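Local structure of putative Lipoprotein (Shewanella oneidensis, 3U24) at residues Phe32-Leu36 and Phe70-Gln74; Leu78-Leu83 and Tyr94-Asp98. The protein is a predicted lipoprotein of the DUF885 family, of unknown function, that binds zinc and calcium and is probably related to zinc metallopeptidases. All blocks are in the same frame, centred on the assembly; numbering follows the deposited sequence.

Interaction 1: residues Phe32-Leu36 and Phe70-Gln74. With ZN (zinc ion), chain H.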
# COMPACT_ATOMS: atom_id res chain seq x y z
N PHE A 32 0.49 -16.88 19.15
CA PHE A 32 1.39 -15.85 18.71
C PHE A 32 0.65 -14.51 18.53
O PHE A 32 1.09 -13.46 18.98
CB PHE A 32 2.05 -16.25 17.39
CG PHE A 32 2.81 -15.13 16.76
CD1 PHE A 32 4.04 -14.80 17.23
CD2 PHE A 32 2.27 -14.39 15.76
CE1 PHE A 32 4.75 -13.75 16.70
CE2 PHE A 32 2.96 -13.34 15.20
CZ PHE A 32 4.20 -13.02 15.69
N ILE A 33 -0.46 -14.54 17.81
CA ILE A 33 -1.28 -13.35 17.61
C ILE A 33 -1.77 -12.84 18.96
O ILE A 33 -1.67 -11.64 19.24
CB ILE A 33 -2.46 -13.65 16.64
CG1 ILE A 33 -1.92 -13.94 15.22
CG2 ILE A 33 -3.50 -12.51 16.64
CD1 ILE A 33 -0.95 -12.89 14.73
N ASP A 34 -2.25 -13.72 19.83
CA ASP A 34 -2.59 -13.25 21.17
C ASP A 34 -1.44 -12.53 21.88
O ASP A 34 -1.66 -11.47 22.47
CB ASP A 34 -3.12 -14.38 22.01
CG ASP A 34 -4.52 -14.81 21.58
OD1 ASP A 34 -5.19 -14.04 20.84
OD2 ASP A 34 -4.94 -15.92 22.00
N ASP A 35 -0.22 -13.07 21.78
CA ASP A 35 0.90 -12.44 22.40
C ASP A 35 1.27 -11.15 21.73
O ASP A 35 1.70 -10.24 22.39
CB ASP A 35 2.12 -13.37 22.40
CG ASP A 35 1.93 -14.56 23.31
OD1 ASP A 35 1.03 -14.46 24.16
OD2 ASP A 35 2.66 -15.58 23.18
N LEU A 36 1.11 -11.07 20.41
CA LEU A 36 1.43 -9.85 19.70
C LEU A 36 0.51 -8.76 20.18
O LEU A 36 0.97 -7.67 20.41
CB LEU A 36 1.33 -10.02 18.18
CG LEU A 36 1.81 -8.85 17.34
CD1 LEU A 36 3.27 -8.54 17.59
CD2 LEU A 36 1.49 -9.11 15.86
N PHE A 70 10.18 -10.21 23.15
CA PHE A 70 9.11 -10.93 22.48
C PHE A 70 9.62 -11.60 21.21
O PHE A 70 9.28 -12.74 20.98
CB PHE A 70 7.95 -9.98 22.20
CG PHE A 70 6.90 -10.50 21.28
CD1 PHE A 70 7.00 -10.30 19.91
CD2 PHE A 70 5.77 -11.13 21.78
CE1 PHE A 70 6.03 -10.75 19.05
CE2 PHE A 70 4.77 -11.53 20.91
CZ PHE A 70 4.91 -11.36 19.55
N VAL A 71 10.43 -10.90 20.41
CA VAL A 71 11.01 -11.48 19.21
C VAL A 71 11.79 -12.75 19.59
O VAL A 71 11.57 -13.82 19.03
CB VAL A 71 11.92 -10.46 18.47
CG1 VAL A 71 12.76 -11.16 17.43
CG2 VAL A 71 11.07 -9.35 17.84
N LYS A 72 12.69 -12.63 20.55
CA LYS A 72 13.48 -13.77 21.01
C LYS A 72 12.64 -14.96 21.48
O LYS A 72 12.93 -16.08 21.09
CB LYS A 72 14.48 -13.37 22.10
N ALA A 73 11.60 -14.73 22.28
CA ALA A 73 10.80 -15.85 22.80
C ALA A 73 9.95 -16.48 21.69
O ALA A 73 9.75 -17.71 21.68
CB ALA A 73 9.90 -15.42 23.97
N GLN A 74 9.42 -15.67 20.77
CA GLN A 74 8.53 -16.24 19.74
C GLN A 74 9.37 -16.95 18.70
O GLN A 74 9.00 -18.04 18.23
CB GLN A 74 7.65 -15.22 19.09
CG GLN A 74 6.72 -14.51 20.06
CD GLN A 74 5.72 -15.43 20.73
OE1 GLN A 74 5.28 -16.43 20.14
NE2 GLN A 74 5.37 -15.11 21.96
ZN ZN H . 0.54 -15.93 25.85
O HOH W 1 3.13 -17.76 21.02
O HOH W 2 2.09 -17.89 25.33
O HOH W 3 -0.52 -17.05 24.09
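The ring of F70 reaches across to helix 25-39 and meets D35 at its edge, where D35 CB lies in the ring plane, 3.6 Å from F70 CE2. One face of this ring is taken by its own helix neighbour, Q74, whose CG sits 3.6 Å above the plane, over the centre. The F32 ring is approached in its plane by the Q74 amide oxygen, OE1, which stands 3.6 Å from F32 CD1. The two phenyl rings meet obliquely, F32 CE1 3.7 Å from F70 CZ. L36 adds its CD1, 3.8 Å from F70 CZ.

Q74 bends at chi2 (-63°), which folds the chain over F70 and brings the amide up to D35. Its NE2 donates to D35 OD2 at 3.0 Å, a bent bond (139°) that arrives on the anti side of the carboxylate, somewhat out of its plane. Water 1 donates to both D35 OD2 and Q74 OE1, so both ends of the amide are tied to this carboxylate. D35 OD1 meanwhile binds zinc at 2.3 Å. Water 2, a zinc ligand itself, also donates to D35 OD2.

This is antiparallel helix-helix packing, with segment axes at 169°: an aromatic core bordered by a polar, zinc-bearing edge in which Q74 acts as second shell to the metal ligand D35.

Interaction 2: residues Leu78-Leu83 and Tyr94-Asp98. With ZN (zinc ion), chain C.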
# COMPACT_ATOMS: atom_id res chain seq x y z
N LEU A 78 8.97 -20.79 17.49
CA LEU A 78 8.93 -21.15 16.09
C LEU A 78 9.86 -22.29 15.77
O LEU A 78 9.48 -23.20 15.04
CB LEU A 78 9.35 -20.01 15.16
CG LEU A 78 8.37 -19.22 14.36
CD1 LEU A 78 9.12 -18.36 13.30
CD2 LEU A 78 7.32 -20.12 13.75
N LYS A 79 11.09 -22.17 16.25
CA LYS A 79 12.14 -23.15 15.93
C LYS A 79 11.85 -24.55 16.47
O LYS A 79 12.47 -25.50 16.05
CB LYS A 79 13.53 -22.69 16.44
CG LYS A 79 14.33 -21.85 15.44
CD LYS A 79 15.60 -21.24 16.07
CE LYS A 79 15.44 -19.74 16.38
NZ LYS A 79 16.06 -19.28 17.67
N GLN A 80 10.93 -24.68 17.39
CA GLN A 80 10.44 -25.99 17.81
C GLN A 80 9.66 -26.77 16.76
O GLN A 80 9.46 -27.95 16.93
CB GLN A 80 9.54 -25.85 19.05
CG GLN A 80 10.21 -26.29 20.33
CD GLN A 80 10.16 -25.22 21.39
OE1 GLN A 80 9.11 -24.95 21.99
NE2 GLN A 80 11.31 -24.59 21.62
N PHE A 81 9.20 -26.14 15.69
CA PHE A 81 8.40 -26.86 14.70
C PHE A 81 9.27 -27.27 13.55
O PHE A 81 9.94 -26.41 12.95
CB PHE A 81 7.25 -25.98 14.17
CG PHE A 81 6.19 -25.74 15.19
CD1 PHE A 81 5.24 -26.72 15.45
CD2 PHE A 81 6.18 -24.58 15.94
CE1 PHE A 81 4.29 -26.53 16.44
CE2 PHE A 81 5.22 -24.38 16.92
CZ PHE A 81 4.27 -25.35 17.17
N GLU A 82 9.28 -28.57 13.25
CA GLU A 82 9.90 -29.09 12.03
C GLU A 82 9.14 -28.59 10.83
O GLU A 82 7.92 -28.75 10.74
CB GLU A 82 9.90 -30.62 12.02
CG GLU A 82 10.97 -31.22 12.93
CD GLU A 82 10.75 -32.70 13.26
OE1 GLU A 82 9.75 -33.32 12.80
OE2 GLU A 82 11.61 -33.25 14.00
N LEU A 83 9.87 -28.03 9.88
CA LEU A 83 9.28 -27.55 8.63
C LEU A 83 8.63 -28.65 7.77
O LEU A 83 7.70 -28.37 7.03
CB LEU A 83 10.33 -26.77 7.85
CG LEU A 83 10.53 -25.39 8.49
CD1 LEU A 83 11.98 -24.93 8.47
CD2 LEU A 83 9.60 -24.39 7.82
N TYR A 94 4.24 -19.81 8.81
CA TYR A 94 5.51 -19.96 9.48
C TYR A 94 6.46 -18.88 8.95
O TYR A 94 7.04 -18.13 9.73
CB TYR A 94 6.12 -21.36 9.25
CG TYR A 94 7.45 -21.60 9.91
CD1 TYR A 94 8.60 -21.00 9.44
CD2 TYR A 94 7.56 -22.44 11.02
CE1 TYR A 94 9.82 -21.22 10.05
CE2 TYR A 94 8.79 -22.68 11.61
CZ TYR A 94 9.91 -22.05 11.13
OH TYR A 94 11.13 -22.26 11.72
N HIS A 95 6.58 -18.79 7.63
CA HIS A 95 7.50 -17.86 7.03
C HIS A 95 7.12 -16.39 7.22
O HIS A 95 7.99 -15.54 7.46
CB HIS A 95 7.75 -18.22 5.57
CG HIS A 95 8.58 -19.43 5.41
ND1 HIS A 95 8.06 -20.71 5.49
CD2 HIS A 95 9.94 -19.57 5.26
CE1 HIS A 95 9.05 -21.59 5.34
NE2 HIS A 95 10.20 -20.90 5.17
N LEU A 96 5.84 -16.09 7.11
CA LEU A 96 5.37 -14.75 7.37
C LEU A 96 5.68 -14.35 8.82
O LEU A 96 6.14 -13.24 9.04
CB LEU A 96 3.89 -14.65 7.08
CG LEU A 96 3.45 -14.72 5.62
CD1 LEU A 96 1.90 -14.63 5.61
CD2 LEU A 96 4.11 -13.65 4.72
N ILE A 97 5.45 -15.23 9.78
CA ILE A 97 5.80 -14.95 11.15
C ILE A 97 7.32 -14.75 11.34
O ILE A 97 7.76 -13.77 11.96
CB ILE A 97 5.25 -16.03 12.12
CG1 ILE A 97 3.71 -15.92 12.21
CG2 ILE A 97 5.86 -15.89 13.49
CD1 ILE A 97 3.04 -17.13 12.86
N ASP A 98 8.12 -15.67 10.81
CA ASP A 98 9.57 -15.57 10.94
C ASP A 98 10.11 -14.22 10.41
O ASP A 98 10.87 -13.52 11.08
CB ASP A 98 10.21 -16.70 10.19
CG ASP A 98 11.63 -16.98 10.62
OD1 ASP A 98 11.99 -16.75 11.78
OD2 ASP A 98 12.39 -17.48 9.79
ZN ZN C . 11.99 -21.75 5.05
O HOH W 4 11.84 -24.55 12.69
O HOH W 5 11.83 -24.18 4.35
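L78, near the end of helix 61-79, splays its two methyls over helix 88-111. CD2 rests on one face of the Y94 ring, 3.9 Å from the ring centroid and 26° off the normal, displaced toward the CD2-CE2 side. CD1 goes past the ring instead, to I97 CG2 and to D98 OD1, the latter 3.6 Å away. The backbone takes part too: L78 O lies 3.5 Å from Y94 CE2 while accepting the F81 amide N-H as the chain turns out of the helix.

F81 CB lies loosely off the CE2 corner of the tyrosine, while its ring leads off to an edge-to-face contact with F25. F81 O accepts from water 4 at 2.7 Å. The same water is hydrogen-bonded to Y94 OH.

L83 closes the other face of Y94. Its CD2 stands almost exactly over the ring centre, 3.8 Å from the centroid and only 9° off the normal, and the same methyl reaches H95 CE1 at 3.8 Å. Y94 CG is anti to the backbone N (chi1 180°), which extends the ring between the two leucines. With alanine in place of Y94, L78 and L83 would probably face each other across a gap, and water 4 would lose its phenolic partner.

H95 ND1 is hydrogen-bonded to T91 O, which helps fix the imidazole's rotation and leaves NE2 to bind zinc at 2.0 Å; water 5 is a further ligand. The chemistry is therefore divided: dispersion and CH-pi contacts hold the turn against the helix, a single water links phenol and backbone, and the zinc is held at the margin by its bond to H95 NE2.

Overall arrangement
From the N terminus, helix 25-39 comes first. The chain then passes through helix 41-47 and turns into helix 61-79, whose return alongside the first helix closes a 33-residue loop at interaction 1. Further along helix 61-79, the chain leaves the helix and enters helix 88-111, and interaction 2 closes that much shorter connection of ten residues. The two closures follow in series, neither enclosing nor crossing the other, and share helix 61-79. They also touch directly, F32 CZ lying 4.0 Å from I97 CG2, so helices 25-39, 61-79 and 88-111 pack as one group. Helix 427-432, from much later in the chain, packs against both contacts.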